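Local structure of monovalent Na+/H+ antiporter subunit A (Dietzia sp. DQ12-45-1b, 7D3U) at residues 64-69 with 120-125; 168-173 with 204-209; 185-190 with 250-255; 215-220 with 271-276; 245-250 with 302-307. The protein probably takes part in sodium/proton exchange across the cell membrane, as subunit A of the Mrp antiporter complex. All blocks are in the same frame, centred on the assembly; numbering follows the deposited sequence.

Contact 1: residues 64-69 with 120-125; sequences ELRLSL and LADDVV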
# COMPACT_ATOMS: atom_id res chain seq x y z
N GLU B 64 0.97 13.80 33.77
CA GLU B 64 1.35 15.18 34.04
C GLU B 64 2.83 15.22 34.40
O GLU B 64 3.34 14.30 35.04
CB GLU B 64 0.51 15.78 35.17
CG GLU B 64 0.56 15.00 36.47
CD GLU B 64 -0.53 15.40 37.44
OE1 GLU B 64 -1.38 14.54 37.77
OE2 GLU B 64 -0.55 16.57 37.87
N LEU B 65 3.50 16.29 33.99
CA LEU B 65 4.91 16.43 34.32
C LEU B 65 5.01 16.76 35.81
O LEU B 65 4.95 17.93 36.20
CB LEU B 65 5.57 17.52 33.47
CG LEU B 65 7.01 17.91 33.78
CD1 LEU B 65 7.92 16.72 33.62
CD2 LEU B 65 7.46 19.05 32.89
N ARG B 66 5.15 15.72 36.63
CA ARG B 66 5.08 15.84 38.08
C ARG B 66 6.42 15.43 38.67
O ARG B 66 6.76 14.24 38.69
CB ARG B 66 3.95 14.97 38.63
CG ARG B 66 3.86 14.92 40.14
CD ARG B 66 2.63 14.15 40.57
NE ARG B 66 2.74 13.65 41.94
CZ ARG B 66 2.05 14.14 42.97
NH1 ARG B 66 1.21 15.15 42.78
NH2 ARG B 66 2.21 13.62 44.17
N LEU B 67 7.19 16.41 39.13
CA LEU B 67 8.50 16.17 39.72
C LEU B 67 8.39 16.18 41.24
O LEU B 67 7.73 17.04 41.82
CB LEU B 67 9.50 17.23 39.26
CG LEU B 67 9.44 17.66 37.80
CD1 LEU B 67 10.53 18.67 37.52
CD2 LEU B 67 9.58 16.47 36.87
N SER B 68 9.06 15.22 41.87
CA SER B 68 9.11 15.13 43.32
C SER B 68 10.56 15.02 43.76
O SER B 68 11.40 14.47 43.04
CB SER B 68 8.31 13.94 43.85
OG SER B 68 8.78 13.54 45.12
N LEU B 69 10.85 15.54 44.95
CA LEU B 69 12.21 15.60 45.47
C LEU B 69 12.28 14.93 46.84
O LEU B 69 12.82 15.48 47.80
CB LEU B 69 12.69 17.05 45.53
CG LEU B 69 14.07 17.35 46.11
CD1 LEU B 69 15.15 16.70 45.28
CD2 LEU B 69 14.30 18.85 46.20
N LEU B 120 14.19 12.99 39.54
CA LEU B 120 13.10 13.89 39.93
C LEU B 120 11.81 13.54 39.21
O LEU B 120 11.20 14.39 38.56
CB LEU B 120 13.50 15.33 39.65
CG LEU B 120 14.59 15.92 40.53
CD1 LEU B 120 14.77 17.39 40.22
CD2 LEU B 120 14.24 15.72 41.98
N ALA B 121 11.37 12.29 39.30
CA ALA B 121 10.19 11.83 38.58
C ALA B 121 9.20 11.24 39.56
O ALA B 121 9.46 10.20 40.16
CB ALA B 121 10.57 10.80 37.52
N ASP B 122 8.06 11.91 39.72
CA ASP B 122 6.95 11.38 40.50
C ASP B 122 5.88 10.73 39.64
O ASP B 122 5.04 10.00 40.17
CB ASP B 122 6.31 12.48 41.35
CG ASP B 122 5.60 11.93 42.57
OD1 ASP B 122 5.90 10.78 42.96
OD2 ASP B 122 4.75 12.64 43.13
N ASP B 123 5.89 11.00 38.34
CA ASP B 123 5.03 10.30 37.40
C ASP B 123 5.82 9.17 36.75
O ASP B 123 6.99 9.34 36.41
CB ASP B 123 4.50 11.26 36.33
CG ASP B 123 3.53 10.59 35.39
OD1 ASP B 123 3.25 9.39 35.57
OD2 ASP B 123 3.04 11.27 34.46
N VAL B 124 5.17 8.02 36.59
CA VAL B 124 5.88 6.87 36.04
C VAL B 124 6.15 7.06 34.55
O VAL B 124 7.17 6.59 34.02
CB VAL B 124 5.10 5.58 36.33
CG1 VAL B 124 3.82 5.52 35.52
CG2 VAL B 124 5.97 4.36 36.07
N VAL B 125 5.27 7.79 33.85
CA VAL B 125 5.46 7.99 32.42
C VAL B 125 6.62 8.94 32.16
O VAL B 125 7.45 8.70 31.28
CB VAL B 125 4.16 8.49 31.78
CG1 VAL B 125 4.44 9.09 30.41
CG2 VAL B 125 3.16 7.35 31.67

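Contact 2: residues 168-173 with 204-209; sequences LTAAAL and VLIAMA. With LMT (dodecyl-beta-D-maltoside), chain C.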
# COMPACT_ATOMS: atom_id res chain seq x y z
N LEU B 168 8.40 0.23 30.31
CA LEU B 168 7.15 0.70 29.72
C LEU B 168 6.00 -0.24 30.05
O LEU B 168 4.90 0.20 30.38
CB LEU B 168 7.30 0.85 28.21
CG LEU B 168 6.45 1.88 27.47
CD1 LEU B 168 6.94 2.00 26.04
CD2 LEU B 168 4.98 1.53 27.47
N THR B 169 6.24 -1.55 29.96
CA THR B 169 5.19 -2.51 30.27
C THR B 169 4.81 -2.45 31.74
O THR B 169 3.63 -2.51 32.09
CB THR B 169 5.64 -3.92 29.88
OG1 THR B 169 5.97 -3.95 28.49
CG2 THR B 169 4.52 -4.91 30.14
N ALA B 170 5.80 -2.32 32.63
CA ALA B 170 5.50 -2.18 34.05
C ALA B 170 4.71 -0.91 34.32
O ALA B 170 3.76 -0.93 35.12
CB ALA B 170 6.79 -2.19 34.86
N ALA B 171 5.08 0.19 33.67
CA ALA B 171 4.35 1.44 33.85
C ALA B 171 2.91 1.32 33.38
O ALA B 171 1.98 1.75 34.06
CB ALA B 171 5.06 2.57 33.11
N ALA B 172 2.70 0.72 32.20
CA ALA B 172 1.35 0.57 31.68
C ALA B 172 0.52 -0.35 32.56
O ALA B 172 -0.67 -0.11 32.78
CB ALA B 172 1.39 0.06 30.25
N LEU B 173 1.14 -1.42 33.09
CA LEU B 173 0.42 -2.32 33.98
C LEU B 173 0.01 -1.60 35.26
O LEU B 173 -1.13 -1.74 35.72
CB LEU B 173 1.28 -3.54 34.30
CG LEU B 173 1.29 -4.64 33.24
CD1 LEU B 173 2.40 -5.63 33.52
CD2 LEU B 173 -0.06 -5.33 33.20
N VAL B 204 9.49 -8.73 38.30
CA VAL B 204 10.32 -9.30 37.24
C VAL B 204 10.56 -8.28 36.14
O VAL B 204 11.69 -8.11 35.66
CB VAL B 204 9.67 -10.58 36.69
CG1 VAL B 204 10.24 -10.93 35.33
CG2 VAL B 204 9.88 -11.73 37.65
N LEU B 205 9.51 -7.55 35.73
CA LEU B 205 9.66 -6.56 34.67
C LEU B 205 10.62 -5.45 35.08
O LEU B 205 11.47 -5.04 34.29
CB LEU B 205 8.30 -5.98 34.30
CG LEU B 205 7.37 -6.89 33.52
CD1 LEU B 205 6.11 -6.15 33.15
CD2 LEU B 205 8.06 -7.43 32.28
N ILE B 206 10.53 -4.98 36.32
CA ILE B 206 11.38 -3.88 36.74
C ILE B 206 12.81 -4.35 36.98
O ILE B 206 13.77 -3.62 36.69
CB ILE B 206 10.78 -3.20 37.98
CG1 ILE B 206 9.72 -2.19 37.53
CG2 ILE B 206 11.85 -2.50 38.79
CD1 ILE B 206 8.80 -1.77 38.63
N ALA B 207 13.00 -5.57 37.49
CA ALA B 207 14.34 -6.12 37.61
C ALA B 207 15.00 -6.25 36.24
O ALA B 207 16.18 -5.93 36.08
CB ALA B 207 14.30 -7.47 38.32
N MET B 208 14.24 -6.69 35.24
CA MET B 208 14.79 -6.73 33.89
C MET B 208 15.03 -5.33 33.33
O MET B 208 15.95 -5.14 32.54
CB MET B 208 13.86 -7.52 32.97
CG MET B 208 13.77 -8.99 33.30
SD MET B 208 15.37 -9.72 33.67
CE MET B 208 14.91 -11.41 34.01
N ALA B 209 14.22 -4.36 33.74
CA ALA B 209 14.41 -2.99 33.26
C ALA B 209 15.62 -2.33 33.89
O ALA B 209 16.18 -1.40 33.32
CB ALA B 209 13.15 -2.16 33.53
C1B LMT C . -3.95 -8.52 34.52
C2B LMT C . -5.38 -8.69 33.98
C3B LMT C . -5.75 -7.51 33.06
C4B LMT C . -5.33 -6.17 33.71
C5B LMT C . -3.82 -6.23 33.98
C6B LMT C . -3.52 -5.71 35.38
O1B LMT C . -3.29 -9.74 34.38
O2B LMT C . -5.41 -9.87 33.29
O3B LMT C . -7.07 -7.54 32.72
O4' LMT C . -5.60 -5.12 32.87
O5B LMT C . -3.28 -7.52 33.81
O6B LMT C . -4.67 -5.66 36.12
C1' LMT C . -0.35 -12.04 33.76
C2' LMT C . -0.73 -12.13 35.26
C3' LMT C . -2.04 -11.36 35.57
C4' LMT C . -2.06 -9.91 35.04
C5' LMT C . -0.96 -9.72 33.97
C6' LMT C . 0.36 -9.13 34.43
O1' LMT C . 1.00 -12.10 33.59
O2' LMT C . -0.92 -13.46 35.57
O3' LMT C . -2.26 -11.35 36.92
O5' LMT C . -0.81 -10.85 33.12
O6' LMT C . 0.87 -8.47 33.36
C1 LMT C . 1.42 -12.16 32.24
C2 LMT C . 2.38 -11.02 32.09
C3 LMT C . 2.65 -10.54 30.70
C4 LMT C . 2.64 -9.04 30.74
C5 LMT C . 3.25 -8.48 29.50
C6 LMT C . 4.68 -8.87 29.35
C7 LMT C . 5.32 -8.03 28.29
C8 LMT C . 6.80 -8.23 28.32
C9 LMT C . 7.55 -7.30 27.44
C10 LMT C . 8.93 -7.87 27.25
C11 LMT C . 9.78 -6.98 26.41
C12 LMT C . 11.13 -7.57 26.16

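Contact 3: residues 185-190 with 250-255; sequences EILVDP and LLRFSE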
# COMPACT_ATOMS: atom_id res chain seq x y z
N GLU B 185 1.86 7.40 44.55
CA GLU B 185 0.57 6.80 44.83
C GLU B 185 0.46 5.36 44.33
O GLU B 185 -0.49 4.67 44.70
CB GLU B 185 -0.56 7.64 44.21
CG GLU B 185 -0.58 9.08 44.70
CD GLU B 185 -1.59 9.93 43.95
OE1 GLU B 185 -2.32 9.39 43.10
OE2 GLU B 185 -1.64 11.15 44.22
N ILE B 186 1.39 4.92 43.49
CA ILE B 186 1.39 3.54 43.02
C ILE B 186 2.12 2.62 43.98
O ILE B 186 1.69 1.49 44.21
CB ILE B 186 2.00 3.47 41.60
CG1 ILE B 186 1.03 4.05 40.57
CG2 ILE B 186 2.36 2.05 41.23
CD1 ILE B 186 1.60 4.12 39.18
N LEU B 187 3.22 3.09 44.57
CA LEU B 187 4.00 2.24 45.47
C LEU B 187 3.27 1.97 46.78
O LEU B 187 3.49 0.93 47.40
CB LEU B 187 5.36 2.88 45.74
CG LEU B 187 6.19 3.17 44.49
CD1 LEU B 187 7.48 3.88 44.85
CD2 LEU B 187 6.48 1.87 43.76
N VAL B 188 2.40 2.88 47.21
CA VAL B 188 1.68 2.70 48.46
C VAL B 188 0.29 2.16 48.17
O VAL B 188 -0.57 2.13 49.06
CB VAL B 188 1.61 4.02 49.26
CG1 VAL B 188 3.00 4.61 49.42
CG2 VAL B 188 0.69 5.01 48.56
N ASP B 189 0.06 1.73 46.93
CA ASP B 189 -1.22 1.14 46.58
C ASP B 189 -1.37 -0.22 47.26
O ASP B 189 -0.39 -0.94 47.46
CB ASP B 189 -1.32 0.97 45.06
CG ASP B 189 -2.73 1.19 44.55
OD1 ASP B 189 -3.31 2.26 44.83
OD2 ASP B 189 -3.26 0.29 43.86
N PRO B 190 -2.60 -0.59 47.64
CA PRO B 190 -2.80 -1.88 48.31
C PRO B 190 -2.77 -3.06 47.36
O PRO B 190 -3.11 -4.18 47.75
CB PRO B 190 -4.17 -1.72 48.96
CG PRO B 190 -4.87 -0.74 48.10
CD PRO B 190 -3.82 0.22 47.63
N LEU B 250 15.65 0.51 41.18
CA LEU B 250 15.47 -0.55 42.16
C LEU B 250 15.28 0.01 43.57
O LEU B 250 14.61 -0.62 44.40
CB LEU B 250 16.67 -1.50 42.14
CG LEU B 250 16.82 -2.28 40.84
CD1 LEU B 250 17.87 -3.35 40.98
CD2 LEU B 250 15.50 -2.89 40.43
N LEU B 251 15.86 1.18 43.85
CA LEU B 251 15.69 1.78 45.17
C LEU B 251 14.33 2.44 45.31
O LEU B 251 13.72 2.37 46.39
CB LEU B 251 16.80 2.81 45.40
CG LEU B 251 18.00 2.34 46.21
CD1 LEU B 251 19.18 3.28 46.01
CD2 LEU B 251 17.64 2.26 47.68
N ARG B 252 13.83 3.06 44.25
CA ARG B 252 12.52 3.71 44.30
C ARG B 252 11.41 2.68 44.44
O ARG B 252 10.56 2.79 45.33
CB ARG B 252 12.31 4.56 43.05
CG ARG B 252 10.96 5.23 42.99
CD ARG B 252 10.69 6.06 44.23
NE ARG B 252 11.44 7.31 44.22
CZ ARG B 252 10.92 8.48 43.88
NH1 ARG B 252 9.65 8.56 43.52
NH2 ARG B 252 11.67 9.57 43.89
N PHE B 253 11.41 1.67 43.58
CA PHE B 253 10.37 0.65 43.60
C PHE B 253 10.52 -0.35 44.73
O PHE B 253 9.71 -1.26 44.84
CB PHE B 253 10.33 -0.08 42.26
CG PHE B 253 9.53 0.62 41.21
CD1 PHE B 253 8.17 0.44 41.13
CD2 PHE B 253 10.15 1.46 40.30
CE1 PHE B 253 7.43 1.09 40.17
CE2 PHE B 253 9.42 2.12 39.34
CZ PHE B 253 8.06 1.93 39.27
N SER B 254 11.54 -0.20 45.57
CA SER B 254 11.71 -1.11 46.69
C SER B 254 10.75 -0.83 47.83
O SER B 254 10.72 -1.60 48.80
CB SER B 254 13.15 -1.05 47.20
OG SER B 254 13.32 -1.90 48.32
N GLU B 255 9.97 0.25 47.76
CA GLU B 255 8.97 0.50 48.79
C GLU B 255 7.81 -0.48 48.69
O GLU B 255 7.24 -0.87 49.72
CB GLU B 255 8.45 1.93 48.68
CG GLU B 255 7.34 2.27 49.67
CD GLU B 255 7.14 3.76 49.83
OE1 GLU B 255 7.54 4.51 48.92
OE2 GLU B 255 6.58 4.17 50.87

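Contact 4: residues 215-220 with 271-276; sequences AQFPFQ and GMTTAV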
# COMPACT_ATOMS: atom_id res chain seq x y z
N ALA B 215 24.68 -3.24 34.38
CA ALA B 215 25.23 -4.36 33.62
C ALA B 215 25.28 -5.57 34.54
O ALA B 215 26.29 -5.83 35.19
CB ALA B 215 26.59 -4.03 33.04
N GLN B 216 24.17 -6.30 34.62
CA GLN B 216 24.06 -7.47 35.47
C GLN B 216 24.32 -8.74 34.67
O GLN B 216 24.74 -8.69 33.51
CB GLN B 216 22.70 -7.47 36.16
CG GLN B 216 22.39 -6.19 36.91
CD GLN B 216 23.61 -5.59 37.57
OE1 GLN B 216 24.17 -4.61 37.09
NE2 GLN B 216 24.02 -6.17 38.68
N PHE B 217 24.05 -9.89 35.29
CA PHE B 217 24.44 -11.21 34.80
C PHE B 217 24.13 -11.42 33.31
O PHE B 217 25.06 -11.68 32.54
CB PHE B 217 23.77 -12.30 35.65
CG PHE B 217 23.91 -13.69 35.08
CD1 PHE B 217 25.14 -14.16 34.65
CD2 PHE B 217 22.81 -14.52 34.98
CE1 PHE B 217 25.26 -15.43 34.14
CE2 PHE B 217 22.93 -15.80 34.47
CZ PHE B 217 24.16 -16.25 34.04
N PRO B 218 22.87 -11.31 32.86
CA PRO B 218 22.59 -11.67 31.46
C PRO B 218 23.01 -10.58 30.48
O PRO B 218 23.43 -10.88 29.36
CB PRO B 218 21.07 -11.88 31.44
CG PRO B 218 20.61 -11.69 32.87
CD PRO B 218 21.65 -10.85 33.53
N PHE B 219 22.91 -9.32 30.90
CA PHE B 219 23.11 -8.18 30.02
C PHE B 219 24.41 -7.45 30.29
O PHE B 219 24.52 -6.26 29.99
CB PHE B 219 21.93 -7.21 30.14
CG PHE B 219 20.61 -7.89 30.36
CD1 PHE B 219 19.83 -8.28 29.28
CD2 PHE B 219 20.13 -8.13 31.64
CE1 PHE B 219 18.62 -8.90 29.48
CE2 PHE B 219 18.92 -8.75 31.84
CZ PHE B 219 18.16 -9.13 30.76
N GLN B 220 25.41 -8.13 30.85
CA GLN B 220 26.67 -7.46 31.18
C GLN B 220 27.49 -7.11 29.96
O GLN B 220 28.48 -6.38 30.10
CB GLN B 220 27.51 -8.33 32.12
CG GLN B 220 27.64 -9.78 31.69
CD GLN B 220 28.18 -10.67 32.80
OE1 GLN B 220 27.46 -11.01 33.74
NE2 GLN B 220 29.45 -11.05 32.70
N GLY B 271 22.46 -10.25 41.18
CA GLY B 271 23.48 -9.31 41.60
C GLY B 271 24.72 -9.99 42.13
O GLY B 271 25.84 -9.54 41.87
N MET B 272 24.55 -11.11 42.83
CA MET B 272 25.73 -11.77 43.38
C MET B 272 26.48 -12.55 42.31
O MET B 272 27.72 -12.55 42.30
CB MET B 272 25.34 -12.68 44.53
CG MET B 272 25.25 -11.94 45.84
SD MET B 272 26.69 -10.91 46.15
CE MET B 272 27.98 -12.14 46.17
N THR B 273 25.77 -13.21 41.39
CA THR B 273 26.45 -13.86 40.28
C THR B 273 27.23 -12.85 39.46
O THR B 273 28.39 -13.09 39.11
CB THR B 273 25.44 -14.59 39.39
OG1 THR B 273 24.38 -13.71 39.02
CG2 THR B 273 24.88 -15.81 40.11
N THR B 274 26.63 -11.69 39.17
CA THR B 274 27.36 -10.71 38.38
C THR B 274 28.46 -10.03 39.19
O THR B 274 29.48 -9.64 38.62
CB THR B 274 26.41 -9.66 37.79
OG1 THR B 274 27.12 -8.85 36.85
CG2 THR B 274 25.85 -8.78 38.86
N ALA B 275 28.32 -9.95 40.52
CA ALA B 275 29.40 -9.42 41.33
C ALA B 275 30.62 -10.34 41.27
O ALA B 275 31.74 -9.88 41.02
CB ALA B 275 28.93 -9.24 42.78
N VAL B 276 30.40 -11.64 41.47
CA VAL B 276 31.51 -12.59 41.42
C VAL B 276 32.12 -12.63 40.02
O VAL B 276 33.34 -12.54 39.86
CB VAL B 276 31.05 -13.98 41.87
CG1 VAL B 276 32.23 -14.94 41.89
CG2 VAL B 276 30.42 -13.91 43.24

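Contact 5: residues 245-250 with 302-307; sequences AGIYLL and FLVATI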
# COMPACT_ATOMS: atom_id res chain seq x y z
N ALA B 245 21.09 4.66 37.02
CA ALA B 245 19.66 4.77 36.72
C ALA B 245 18.92 3.51 37.15
O ALA B 245 17.88 3.58 37.81
CB ALA B 245 19.47 5.03 35.23
N GLY B 246 19.46 2.34 36.79
CA GLY B 246 18.83 1.10 37.21
C GLY B 246 18.82 0.92 38.71
O GLY B 246 17.86 0.40 39.28
N ILE B 247 19.88 1.37 39.38
CA ILE B 247 19.94 1.21 40.83
C ILE B 247 18.97 2.16 41.52
O ILE B 247 18.33 1.81 42.51
CB ILE B 247 21.38 1.42 41.32
CG1 ILE B 247 22.27 0.30 40.77
CG2 ILE B 247 21.43 1.44 42.83
CD1 ILE B 247 23.63 0.28 41.37
N TYR B 248 18.82 3.38 40.99
CA TYR B 248 17.80 4.28 41.52
C TYR B 248 16.41 3.72 41.27
O TYR B 248 15.51 3.91 42.10
CB TYR B 248 17.93 5.67 40.90
CG TYR B 248 16.69 6.50 41.11
CD1 TYR B 248 16.45 7.13 42.32
CD2 TYR B 248 15.74 6.65 40.10
CE1 TYR B 248 15.32 7.89 42.52
CE2 TYR B 248 14.61 7.40 40.29
CZ TYR B 248 14.40 8.02 41.51
OH TYR B 248 13.27 8.77 41.71
N LEU B 249 16.20 3.05 40.14
CA LEU B 249 14.90 2.44 39.88
C LEU B 249 14.63 1.31 40.87
O LEU B 249 13.50 1.16 41.34
CB LEU B 249 14.83 1.93 38.45
CG LEU B 249 13.44 1.49 38.00
CD1 LEU B 249 12.57 2.71 37.77
CD2 LEU B 249 13.52 0.64 36.76
N LEU B 250 15.65 0.51 41.18
CA LEU B 250 15.47 -0.55 42.16
C LEU B 250 15.28 0.01 43.57
O LEU B 250 14.61 -0.62 44.40
CB LEU B 250 16.67 -1.50 42.14
CG LEU B 250 16.82 -2.28 40.84
CD1 LEU B 250 17.87 -3.35 40.98
CD2 LEU B 250 15.50 -2.89 40.43
N PHE B 302 27.09 -5.90 43.52
CA PHE B 302 27.04 -5.73 44.97
C PHE B 302 25.84 -4.89 45.37
O PHE B 302 25.09 -5.24 46.29
CB PHE B 302 28.32 -5.08 45.46
CG PHE B 302 29.32 -6.04 46.03
CD1 PHE B 302 28.91 -7.12 46.79
CD2 PHE B 302 30.67 -5.86 45.81
CE1 PHE B 302 29.83 -8.00 47.31
CE2 PHE B 302 31.60 -6.73 46.33
CZ PHE B 302 31.17 -7.80 47.08
N LEU B 303 25.66 -3.76 44.69
CA LEU B 303 24.60 -2.82 45.05
C LEU B 303 23.22 -3.43 44.86
O LEU B 303 22.35 -3.32 45.74
CB LEU B 303 24.74 -1.54 44.24
CG LEU B 303 25.70 -0.56 44.90
CD1 LEU B 303 26.08 0.56 43.96
CD2 LEU B 303 25.06 -0.03 46.15
N VAL B 304 22.98 -4.08 43.72
CA VAL B 304 21.65 -4.62 43.47
C VAL B 304 21.39 -5.81 44.38
O VAL B 304 20.25 -6.08 44.76
CB VAL B 304 21.47 -5.00 41.99
CG1 VAL B 304 21.38 -3.75 41.13
CG2 VAL B 304 22.56 -5.91 41.52
N ALA B 305 22.44 -6.53 44.78
CA ALA B 305 22.26 -7.61 45.74
C ALA B 305 21.84 -7.08 47.10
O ALA B 305 20.86 -7.54 47.69
CB ALA B 305 23.54 -8.44 45.85
N THR B 306 22.58 -6.09 47.62
CA THR B 306 22.20 -5.55 48.92
C THR B 306 20.90 -4.75 48.85
O THR B 306 20.32 -4.45 49.89
CB THR B 306 23.30 -4.66 49.51
OG1 THR B 306 22.79 -4.01 50.68
CG2 THR B 306 23.70 -3.60 48.53
N ILE B 307 20.44 -4.40 47.65
CA ILE B 307 19.10 -3.86 47.51
C ILE B 307 18.06 -4.97 47.59
O ILE B 307 17.06 -4.86 48.30
CB ILE B 307 18.97 -3.07 46.19
CG1 ILE B 307 19.56 -1.67 46.35
CG2 ILE B 307 17.52 -2.97 45.77
CD1 ILE B 307 19.68 -0.92 45.06

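Contact 1: residues 64-69 with 120-125
Strand 64-68 and the loop 120-123 run past each other at 145° end to end, and Asp122 N donates to Arg66 O, 2.9 Å away and in the carbonyl plane. The strand is the second arm of a beta-hairpin, paired with strand 52-56, and it lies across the N-cap of helix 124-142. Arg66 suits this place because its chain, extended from CG to NE with CG anti to the backbone N, runs alongside Asp122 in the same direction. The guanidinium then reaches Asp122 OD2 in a salt bridge, Arg66 NE at 2.5 Å and Arg66 NH2 more weakly at 2.9 Å; the two planes are 28° apart. The other oxygen, OD1, bonds Ser184 OG, so this buried carboxylate has partners for both oxygens, which probably favours its charged form. Leucines close the far end, Leu69 CD1 meeting Leu120 CD2 at 3.6 Å, while Leu3 of helix 2-23 touches both. Asp123 is the N-cap, a place suited to a short acidic side chain that can turn back on its own helix. Asp123 OD2 takes a weak bond from Glu64 N, and Asp123 OD1 accepts from Val125 N at 3.1 Å, from above the carboxylate plane.

Contact 2: residues 168-173 with 204-209
Leu205 carries most of this contact, and its CB already meets the partner helix, lying 4.1 Å from Ala170 CB. A methyl is all that Ala170 offers, and so small a side chain lets the backbones come together, the CA atoms of Ala170 and Leu205 being the nearest pair at 6.1 Å. From CB the chain turns to CG, anti to the carbonyl carbon (chi1 -73°), and this torsion brings the CD1 branch between Thr169 and Leu173. The Leu205 side chain crosses those of Thr169 and Leu173 at about right angles, its CD1 lying 3.6 Å from Thr169 CG2 and 3.8 Å from Leu173 CD1. Helices 166-178 and 196-213 belong to the membrane-spanning bundle of the Mrp antiporter and complex I family, and here their short segments run roughly antiparallel, with axes 9.1 Å apart at closest approach. Beside Leu205, Ile206 adds its CG1 at 4.0 Å from Ala170 CB. Dodecyl maltoside lies along the rim of the pair, next to subunit D, whose Leu400 O is hydrogen-bonded to it. Thr169 turns CG2 anti to the backbone N, where the methyl meets both Leu205 and C7 of the detergent tail, the latter at 3.7 Å. One turn further on, the Leu173 methyl CD1 lies 3.2 Å from O6' of the maltoside.

Contact 3: residues 185-190 with 250-255
A type I beta turn from Ile186 to Asp189, closed by Asp189 N donating to Ile186 O at 3.2 Å, presses its second residue against the last part of helix 243-252 and the residues that follow. The apolar contacts belong to Leu187. With CG anti to the carbonyl carbon, the leucine splits its two methyls between neighbours: Leu187 CD2 meets Phe253 obliquely, 3.4 Å from CD1 of the ring. The Leu187 and Arg252 side chains cross at about a right angle, Leu187 CD1 lying 3.3 Å from Arg252 O and 3.9 Å from Arg252 CD. A branched aliphatic tip suits this fork, since each methyl can serve a different neighbour. Phe253 also packs on Ile206 of helix 196-213 and Met174 of helix 166-178. The charged side chains add only van der Waals contacts: methylenes for Arg252, carboxylate oxygens against aliphatic carbon for Glu255. Arg252 bends at chi2 and chi3, presenting its methylenes to Leu187 while its NH2 forms a salt bridge with Asp70. Glu255 reaches alongside Val188 with an extended chain, as suits a charged residue that is partly exposed. Glu255 OE1 comes to 4.1 Å from Leu187 CD1, and Glu255 OE2 stands 3.9 Å from Val188 CG1.

Contact 4: residues 215-220 with 271-276
Residues 215-220 lie in the non-helical run after helix 196-213, probably the place where the seventh transmembrane helix is interrupted in the antiporter-like subunits of Mrp and complex I. This irregular chain comes close to helix 261-284, with Phe217 CA only 4.6 Å from Thr274 CA. So near an approach needs a compact side chain on the helix, and Thr274 provides it. Thr274 CB sits 3.4 Å from Phe217 N. Thr274 OG1, anti to its own backbone N (chi1 -171°), lies 3.5 Å from Ala215 O. The methyl Thr274 CG2 points to Gln216, 4.1 Å from Gln216 CD. A bend at chi2 brings the end of Gln216 to the helix beside Thr274. Gln220 slides past Thr274 in the opposite direction. One residue earlier, Thr273 lies beside the more exposed Phe217, Thr273 OG1 being 3.7 Å from Phe217 CB. That hydroxyl is hydrogen-bonded to the carbonyls of Thr269 and Cys270, so it is satisfied within its own helix although it abuts the CB of Phe217. Ile297 of helix 288-308 touches Ala215, Gln220 and Thr274. Residues 215-220 thus form no regular helix between helices 196-213 and 231-240, and lie against an unbroken neighbour, consistent with the broken transmembrane helix of this family.

Contact 5: residues 245-250 with 302-307
Helices 243-252 and 288-308 run nearly parallel here, 4° apart, with axes 10.3 Å from each other, and bulky branched side chains fill the distance between them. The tight part centres on Ile247 and Leu250, one turn apart on the same face. Ile247 uses both its branches: CD1, at the tip of an extended chain, reaches Leu303 CB at 3.6 Å, the two side chains crossing at about a right angle, while CG2, anti to the backbone N, touches Ile307 CD1 at 3.7 Å. Leu250 sends CD1 obliquely against Val304 CG1, 3.5 Å away, so Val304 sits between the two residues of the opposite helix. Looser touches fill in around this core. Ile247 CG1 is 4.2 Å from Val304 CG1, and toward the end of the pair Leu250 CB stands 4.0 Å from Ile307 CG2. The looser side does not open to solvent, for every residue that touches is buried. Leu303 and Ile307 also lean on helix 312-341, through Thr322 and Ala318, and Leu250 rests on Trp263 of helix 261-284. Beta-branched isoleucine and valine suit such a place, because branching at CB limits their rotamers on a helix, chi1 alone setting valine. With only aliphatic groups meeting, cohesion here comes from dispersion and close, water-poor apolar packing, which set spacing but give little directional constraint.

Overall arrangement
Contacts 2 and 5 are buried apolar helix pairs within the membrane bundle, one roughly antiparallel and beside subunit D and detergent, the other parallel and enclosed by further helices. Contact 3 shares Leu250 and helix 243-252 with contact 5, but reaches the surface at one edge, where exposed Val188 meets the Glu255 carboxylate. Contact 1, mostly buried, is the most polar, with a salt bridge and a capping aspartate where a hairpin crosses a helix start; it touches contact 3 through Ala121 and Arg252. Contact 4, also mostly buried and about 12 Å from contact 5 between centres, joins an irregular chain to a helix and mixes hydroxyls with amides. Ile206 packs on Phe253 and Leu250, linking contacts 2, 3 and 5.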